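Local coordinates for uncharacterized protein (Bacillus subtilis, PDB 5DQW) that is of unknown cellular role but, as a metal-binding HD-domain protein holding nickel and ADP, probably hydrolyses phosphate bonds of nucleotides, at residues W19-L24 with H31-I36; D133-V138 with E190-Y195. All coordinates share one frame; numbering follows the deposited sequence.

Contact 1 of 2, residues W19-L24 with H31-I36; sequences WVQSVL and HDWLHI. With NI (nickel (II) ion), chain D; ADP (adenosine-5'-diphosphate), chain C.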
loop_
_atom_site.group_PDB
_atom_site.type_symbol
_atom_site.label_atom_id
_atom_site.label_comp_id
_atom_site.label_asym_id
_atom_site.label_seq_id
_atom_site.Cartn_x
_atom_site.Cartn_y
_atom_site.Cartn_z
ATOM N N TRP A 19 0.268 -15.051 -23.790
ATOM C CA TRP A 19 0.303 -16.287 -22.980
ATOM C C TRP A 19 0.439 -15.977 -21.487
ATOM O O TRP A 19 -0.384 -16.406 -20.637
ATOM C CB TRP A 19 1.410 -17.215 -23.493
ATOM C CG TRP A 19 1.811 -18.329 -22.563
ATOM C CD1 TRP A 19 0.990 -19.236 -21.964
ATOM C CD2 TRP A 19 3.137 -18.636 -22.114
ATOM N NE1 TRP A 19 1.723 -20.099 -21.174
ATOM C CE2 TRP A 19 3.045 -19.764 -21.268
ATOM C CE3 TRP A 19 4.400 -18.103 -22.389
ATOM C CZ2 TRP A 19 4.152 -20.331 -20.672
ATOM C CZ3 TRP A 19 5.492 -18.675 -21.801
ATOM C CH2 TRP A 19 5.365 -19.788 -20.962
ATOM N N VAL A 20 1.458 -15.199 -21.168
ATOM C CA VAL A 20 1.726 -14.842 -19.786
ATOM C C VAL A 20 0.528 -14.154 -19.152
ATOM O O VAL A 20 0.110 -14.501 -18.020
ATOM C CB VAL A 20 3.008 -14.003 -19.648
ATOM C CG1 VAL A 20 3.163 -13.481 -18.195
ATOM C CG2 VAL A 20 4.229 -14.863 -20.097
ATOM N N GLN A 21 -0.053 -13.217 -19.893
ATOM C CA GLN A 21 -1.276 -12.574 -19.427
ATOM C C GLN A 21 -2.411 -13.577 -19.222
ATOM O O GLN A 21 -3.120 -13.519 -18.210
ATOM C CB GLN A 21 -1.699 -11.461 -20.371
ATOM C CG GLN A 21 -2.826 -10.617 -19.819
ATOM C CD GLN A 21 -3.082 -9.386 -20.681
ATOM O OE1 GLN A 21 -2.443 -9.210 -21.720
ATOM N NE2 GLN A 21 -3.994 -8.528 -20.245
ATOM N N SER A 22 -2.582 -14.508 -20.156
ATOM C CA SER A 22 -3.614 -15.526 -19.987
ATOM C C SER A 22 -3.355 -16.400 -18.731
ATOM O O SER A 22 -4.271 -16.746 -18.006
ATOM C CB SER A 22 -3.712 -16.408 -21.238
ATOM O OG SER A 22 -4.706 -17.419 -21.074
ATOM N N VAL A 23 -2.099 -16.777 -18.513
ATOM C CA VAL A 23 -1.755 -17.725 -17.460
ATOM C C VAL A 23 -2.035 -17.125 -16.076
ATOM O O VAL A 23 -2.508 -17.816 -15.171
ATOM C CB VAL A 23 -0.262 -18.124 -17.549
ATOM C CG1 VAL A 23 0.161 -18.921 -16.309
ATOM C CG2 VAL A 23 -0.025 -18.943 -18.772
ATOM N N LEU A 24 -1.758 -15.832 -15.960
ATOM C CA LEU A 24 -1.808 -15.108 -14.704
ATOM C C LEU A 24 -3.183 -14.526 -14.447
ATOM O O LEU A 24 -3.394 -13.935 -13.416
ATOM C CB LEU A 24 -0.765 -13.976 -14.708
ATOM C CG LEU A 24 0.705 -14.424 -14.664
ATOM C CD1 LEU A 24 1.632 -13.247 -14.892
ATOM C CD2 LEU A 24 1.016 -15.100 -13.337
ATOM N N HIS A 31 2.310 -10.389 -7.968
ATOM C CA HIS A 31 2.903 -11.068 -9.133
ATOM C C HIS A 31 1.909 -11.067 -10.309
ATOM O O HIS A 31 1.876 -11.996 -11.109
ATOM C CB HIS A 31 3.205 -12.534 -8.775
ATOM C CG HIS A 31 4.141 -12.696 -7.622
ATOM N ND1 HIS A 31 3.706 -13.088 -6.372
ATOM C CD2 HIS A 31 5.480 -12.508 -7.519
ATOM C CE1 HIS A 31 4.736 -13.136 -5.546
ATOM N NE2 HIS A 31 5.821 -12.775 -6.210
ATOM N N ASP A 32 1.096 -10.022 -10.380
ATOM C CA ASP A 32 0.046 -9.921 -11.350
ATOM C C ASP A 32 0.636 -9.463 -12.664
ATOM O O ASP A 32 1.825 -9.050 -12.741
ATOM C CB ASP A 32 -1.083 -8.999 -10.852
ATOM C CG ASP A 32 -0.753 -7.482 -10.928
ATOM O OD1 ASP A 32 0.426 -7.003 -10.826
ATOM O OD2 ASP A 32 -1.765 -6.736 -11.040
ATOM N N TRP A 33 -0.195 -9.572 -13.696
ATOM C CA TRP A 33 0.206 -9.174 -15.041
ATOM C C TRP A 33 0.781 -7.749 -15.101
ATOM O O TRP A 33 1.768 -7.497 -15.789
ATOM C CB TRP A 33 -0.970 -9.344 -16.055
ATOM C CG TRP A 33 -0.683 -8.586 -17.335
ATOM C CD1 TRP A 33 -1.350 -7.476 -17.807
ATOM C CD2 TRP A 33 0.385 -8.827 -18.258
ATOM N NE1 TRP A 33 -0.778 -7.046 -18.985
ATOM C CE2 TRP A 33 0.276 -7.862 -19.292
ATOM C CE3 TRP A 33 1.384 -9.798 -18.345
ATOM C CZ2 TRP A 33 1.152 -7.819 -20.374
ATOM C CZ3 TRP A 33 2.268 -9.746 -19.416
ATOM C CH2 TRP A 33 2.158 -8.751 -20.407
ATOM N N LEU A 34 0.169 -6.822 -14.383
ATOM C CA LEU A 34 0.619 -5.437 -14.417
ATOM C C LEU A 34 2.089 -5.266 -13.893
ATOM O O LEU A 34 2.896 -4.565 -14.512
ATOM C CB LEU A 34 -0.373 -4.554 -13.662
ATOM C CG LEU A 34 -1.761 -4.488 -14.314
ATOM C CD1 LEU A 34 -2.732 -3.714 -13.458
ATOM C CD2 LEU A 34 -1.667 -3.892 -15.723
ATOM N N HIS A 35 2.436 -5.956 -12.803
ATOM C CA HIS A 35 3.826 -6.024 -12.342
ATOM C C HIS A 35 4.762 -6.589 -13.430
ATOM O O HIS A 35 5.778 -6.006 -13.713
ATOM C CB HIS A 35 3.939 -6.839 -11.033
ATOM C CG HIS A 35 5.324 -7.336 -10.730
ATOM N ND1 HIS A 35 6.317 -6.522 -10.220
ATOM C CD2 HIS A 35 5.871 -8.570 -10.833
ATOM C CE1 HIS A 35 7.421 -7.237 -10.050
ATOM N NE2 HIS A 35 7.173 -8.486 -10.403
ATOM N N ILE A 36 4.389 -7.707 -14.058
ATOM C CA ILE A 36 5.227 -8.326 -15.075
ATOM C C ILE A 36 5.439 -7.381 -16.251
ATOM O O ILE A 36 6.550 -7.200 -16.725
ATOM C CB ILE A 36 4.656 -9.634 -15.550
ATOM C CG1 ILE A 36 4.679 -10.670 -14.431
ATOM C CG2 ILE A 36 5.432 -10.153 -16.780
ATOM C CD1 ILE A 36 6.069 -11.097 -14.010
HETATM NI NI NI D . 8.765 -10.206 -10.012
HETATM P PB ADP C . 8.699 -11.284 -5.294
HETATM O O1B ADP C . 10.107 -10.752 -5.409
HETATM O O2B ADP C . 8.547 -12.655 -5.937
HETATM O O3B ADP C . 7.621 -10.313 -5.723
HETATM P PA ADP C . 7.125 -11.290 -2.943
HETATM O O1A ADP C . 7.223 -11.645 -1.471
HETATM O O2A ADP C . 6.077 -12.016 -3.740
HETATM O O3A ADP C . 8.538 -11.487 -3.696
HETATM O "O5'" ADP C . 6.899 -9.700 -3.158
HETATM C "C5'" ADP C . 5.709 -9.156 -3.749
HETATM C "C4'" ADP C . 5.650 -7.680 -3.392
HETATM O "O4'" ADP C . 5.316 -7.626 -2.018
HETATM C "C3'" ADP C . 6.981 -6.922 -3.558
HETATM O "O3'" ADP C . 6.779 -5.543 -3.892
HETATM C "C2'" ADP C . 7.615 -6.955 -2.195
HETATM O "O2'" ADP C . 8.404 -5.806 -1.905
HETATM C "C1'" ADP C . 6.375 -6.972 -1.310
HETATM N N9 ADP C . 6.689 -7.626 -0.037
HETATM C C8 ADP C . 7.384 -8.767 0.140
HETATM N N7 ADP C . 7.498 -9.060 1.460
HETATM C C5 ADP C . 6.866 -8.091 2.135
HETATM C C6 ADP C . 6.608 -7.797 3.549
HETATM N N6 ADP C . 7.072 -8.640 4.503
HETATM N N1 ADP C . 5.910 -6.666 3.838
HETATM C C2 ADP C . 5.458 -5.832 2.890
HETATM N N3 ADP C . 5.663 -6.048 1.571
HETATM C C4 ADP C . 6.338 -7.139 1.145
HETATM O O HOH W 1 -2.623 -10.612 -13.518
HETATM O O HOH W 2 8.424 -9.349 -7.598
#
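Gln21 lies flat over one face of the Trp33 indole, and its atoms can be followed across the ring. CB stands over the fused system, 4.0 Å from Trp33 CD2. With CG anti to the backbone N (chi1 -171°) and the chain extended beyond it, each later atom stays at stacking height. CG makes a CH-pi contact: it is 3.9 Å from the centroid of the five-membered ring of Trp33 and 9° off the normal. CD passes 3.7 Å from Trp33 NE1, and the terminal amide is 8° from parallel to the indole, with OE1 above the rim of the ring near NE1 and CE2, and NE2 above CD1. This is stacking, with no hydrogen bond between the two.

At the indole's edge, near its plane, Val20 CG1 meets Trp33 CZ3 at 4.0 Å. One turn on from Val20, Leu24 CD1 reaches Ile36 CG1 at 4.0 Å, the two side chains crossing at about a right angle. Leu62, on helix 54-63, touches both Trp33 and Ile36. Trp33 N gives its hydrogen to a water, 2.6 Å from the water oxygen, and the same water bonds weakly to Leu24 O.

Asp32 N-caps helix 33-50 by accepting from His35 N, the donor coming from above the carboxylate plane. Here the segment turns toward the ligands. His31 NE2 donates to ADP O2B at 2.7 Å, with that oxygen at the edge of the ring and in its plane, although the ring sits too close to ADP O2A, so its fine placement is uncertain. His35 NE2 binds nickel at 2.4 Å; Asp130 and a water are further ligands. The stack and apolar contacts join helix 8-24 to the segment carrying His31 and His35, consistent with the metal-centred phosphohydrolase site of HD-domain proteins.

Contact 2 of 2, residues D133-V138 with E190-Y195; sequences DAIGAV and EFMLQY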
loop_
_atom_site.group_PDB
_atom_site.type_symbol
_atom_site.label_atom_id
_atom_site.label_comp_id
_atom_site.label_asym_id
_atom_site.label_seq_id
_atom_site.Cartn_x
_atom_site.Cartn_y
_atom_site.Cartn_z
ATOM N N ASP A 133 10.916 -2.239 -9.471
ATOM C CA ASP A 133 9.458 -2.225 -9.257
ATOM C C ASP A 133 9.065 -2.409 -7.784
ATOM O O ASP A 133 7.897 -2.206 -7.420
ATOM C CB ASP A 133 8.780 -3.305 -10.131
ATOM C CG ASP A 133 7.297 -3.045 -10.312
ATOM O OD1 ASP A 133 6.994 -1.946 -10.846
ATOM O OD2 ASP A 133 6.461 -3.907 -9.918
ATOM N N ALA A 134 10.025 -2.807 -6.948
ATOM C CA ALA A 134 9.840 -2.996 -5.491
ATOM C C ALA A 134 10.212 -1.751 -4.644
ATOM O O ALA A 134 10.071 -1.736 -3.385
ATOM C CB ALA A 134 10.596 -4.241 -4.994
ATOM N N ILE A 135 10.669 -0.709 -5.337
ATOM C CA ILE A 135 11.037 0.567 -4.689
ATOM C C ILE A 135 10.348 1.747 -5.384
ATOM O O ILE A 135 9.596 1.554 -6.352
ATOM C CB ILE A 135 12.603 0.783 -4.573
ATOM C CG1 ILE A 135 13.279 0.982 -5.921
ATOM C CG2 ILE A 135 13.246 -0.388 -3.810
ATOM C CD1 ILE A 135 14.718 1.698 -5.801
ATOM N N GLY A 136 10.577 2.951 -4.870
ATOM C CA GLY A 136 9.835 4.140 -5.283
ATOM C C GLY A 136 8.370 4.145 -4.853
ATOM O O GLY A 136 7.975 3.431 -3.926
ATOM N N ALA A 137 7.556 4.965 -5.523
ATOM C CA ALA A 137 6.119 5.037 -5.190
ATOM C C ALA A 137 5.453 3.709 -5.494
ATOM O O ALA A 137 4.615 3.220 -4.694
ATOM C CB ALA A 137 5.433 6.141 -5.941
ATOM N N VAL A 138 5.868 3.075 -6.587
ATOM C CA VAL A 138 5.273 1.774 -6.904
ATOM C C VAL A 138 5.599 0.737 -5.832
ATOM O O VAL A 138 4.727 0.005 -5.370
ATOM C CB VAL A 138 5.573 1.286 -8.334
ATOM C CG1 VAL A 138 7.077 1.176 -8.597
ATOM C CG2 VAL A 138 4.795 -0.024 -8.623
ATOM N N GLU A 190 15.394 7.697 -3.061
ATOM C CA GLU A 190 15.231 8.984 -2.397
ATOM C C GLU A 190 13.783 9.282 -2.171
ATOM O O GLU A 190 13.430 9.812 -1.141
ATOM C CB GLU A 190 15.854 10.109 -3.205
ATOM C CG GLU A 190 17.347 10.158 -3.066
ATOM C CD GLU A 190 17.835 10.276 -1.610
ATOM O OE1 GLU A 190 17.210 11.021 -0.807
ATOM O OE2 GLU A 190 18.862 9.617 -1.299
ATOM N N PHE A 191 12.918 8.913 -3.122
ATOM C CA PHE A 191 11.502 9.148 -2.902
ATOM C C PHE A 191 10.981 8.304 -1.760
ATOM O O PHE A 191 10.164 8.773 -0.990
ATOM C CB PHE A 191 10.619 9.014 -4.162
ATOM C CG PHE A 191 9.182 9.331 -3.863
ATOM C CD1 PHE A 191 8.760 10.650 -3.799
ATOM C CD2 PHE A 191 8.313 8.323 -3.503
ATOM C CE1 PHE A 191 7.463 10.950 -3.443
ATOM C CE2 PHE A 191 7.003 8.611 -3.141
ATOM C CZ PHE A 191 6.574 9.906 -3.103
ATOM N N MET A 192 11.448 7.064 -1.608
ATOM C CA MET A 192 11.053 6.237 -0.417
ATOM C C MET A 192 11.534 6.872 0.863
ATOM O O MET A 192 10.869 6.797 1.866
ATOM C CB MET A 192 11.594 4.803 -0.440
ATOM C CG MET A 192 10.913 3.879 -1.412
ATOM S SD MET A 192 11.456 2.178 -1.223
ATOM C CE MET A 192 13.272 2.325 -1.249
ATOM N N LEU A 193 12.711 7.480 0.826
ATOM C CA LEU A 193 13.208 8.214 1.982
ATOM C C LEU A 193 12.286 9.405 2.361
ATOM O O LEU A 193 11.997 9.607 3.555
ATOM C CB LEU A 193 14.634 8.683 1.734
ATOM C CG LEU A 193 15.715 7.599 1.894
ATOM C CD1 LEU A 193 17.122 8.175 1.625
ATOM C CD2 LEU A 193 15.615 6.953 3.307
ATOM N N GLN A 194 11.870 10.197 1.355
ATOM C CA GLN A 194 10.893 11.273 1.555
ATOM C C GLN A 194 9.564 10.695 2.112
ATOM O O GLN A 194 8.922 11.310 2.945
ATOM C CB GLN A 194 10.656 12.061 0.263
ATOM C CG GLN A 194 11.901 12.855 -0.241
ATOM C CD GLN A 194 11.693 13.577 -1.597
ATOM O OE1 GLN A 194 11.040 13.067 -2.522
ATOM N NE2 GLN A 194 12.302 14.747 -1.726
ATOM N N TYR A 195 9.172 9.513 1.650
ATOM C CA TYR A 195 7.924 8.857 2.136
ATOM C C TYR A 195 8.043 8.490 3.619
ATOM O O TYR A 195 7.148 8.784 4.429
ATOM C CB TYR A 195 7.534 7.641 1.257
ATOM C CG TYR A 195 6.274 7.027 1.765
ATOM C CD1 TYR A 195 6.329 6.061 2.745
ATOM C CD2 TYR A 195 5.020 7.442 1.323
ATOM C CE1 TYR A 195 5.203 5.506 3.266
ATOM C CE2 TYR A 195 3.866 6.865 1.864
ATOM C CZ TYR A 195 3.988 5.907 2.837
ATOM O OH TYR A 195 2.913 5.325 3.436
#
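Met192 and Ile135 meet with their side chains crossing at about a right angle, the thioether end of one laid across the branch point of the other. The methyl comes nearest to the isoleucine: Met192 CE lies 3.7 Å from Ile135 CB and equally 3.7 Å from Ile135 CG2. The bend at the last torsion of the methionine (chi3 -50°) turns CE onto this branch, away from a fully extended course. Closer to its root, the same side chain runs along the backbone of the opposing segment, with Met192 CG 3.6 Å from Gly136 N and Met192 SD 3.8 Å from that nitrogen. Gly136 and Met192 are also where the backbones come nearest, their CA atoms 5.4 Å apart. Gly136 has a positive phi (69°), a conformation that glycine adopts more readily than other residues.

Phe191, one residue earlier on helix 179-202, addresses the next part of the turn. Its ring stands obliquely to the backbone: Phe191 CD2 is 4.0 Å from Ala137 N, while Phe191 CE2 meets Ala137 CB at 4.1 Å. An alanine at Met192 removes CG, SD and CE, which would probably open a gap over Gly136 and leave Ile135 without its partner on this helix segment.

Ile140, one turn farther along helix 136-150, touches both Phe191 and Met192. The second subunit lies close by: Val138 N bonds to Asp202 of that subunit, and Tyr195 OH makes a weak hydrogen bond to Ala137 O of the same neighbour.

All the touching residues are buried, and no hydrogen bond or salt bridge crosses between the two segments. Their mutual hold therefore rests on dispersion and shape: methyl on branch, thioether on peptide, ring beside backbone, with directional bonds made to other partners.

The two contacts use four different helices: contact 1 pairs 8-24 with 33-50, contact 2 sets the start of helix 136-150 and the loop leading into it against 179-202. Contact 2 is core throughout, all five touching residues being buried, without a hydrogen bond or salt bridge across its segments. Contact 1 is only partly buried; it has an amide-indole stack and a bridging water, and its second segment also carries the ligand-binding His31 and His35. Although their centres are 23 Å apart, they touch where His35 ND1 and Asp133 OD2 lie 2.6 Å apart, a probable hydrogen bond. Asp133, also salt-bridged to Arg38, is thereby second shell to the nickel ligand of contact 1.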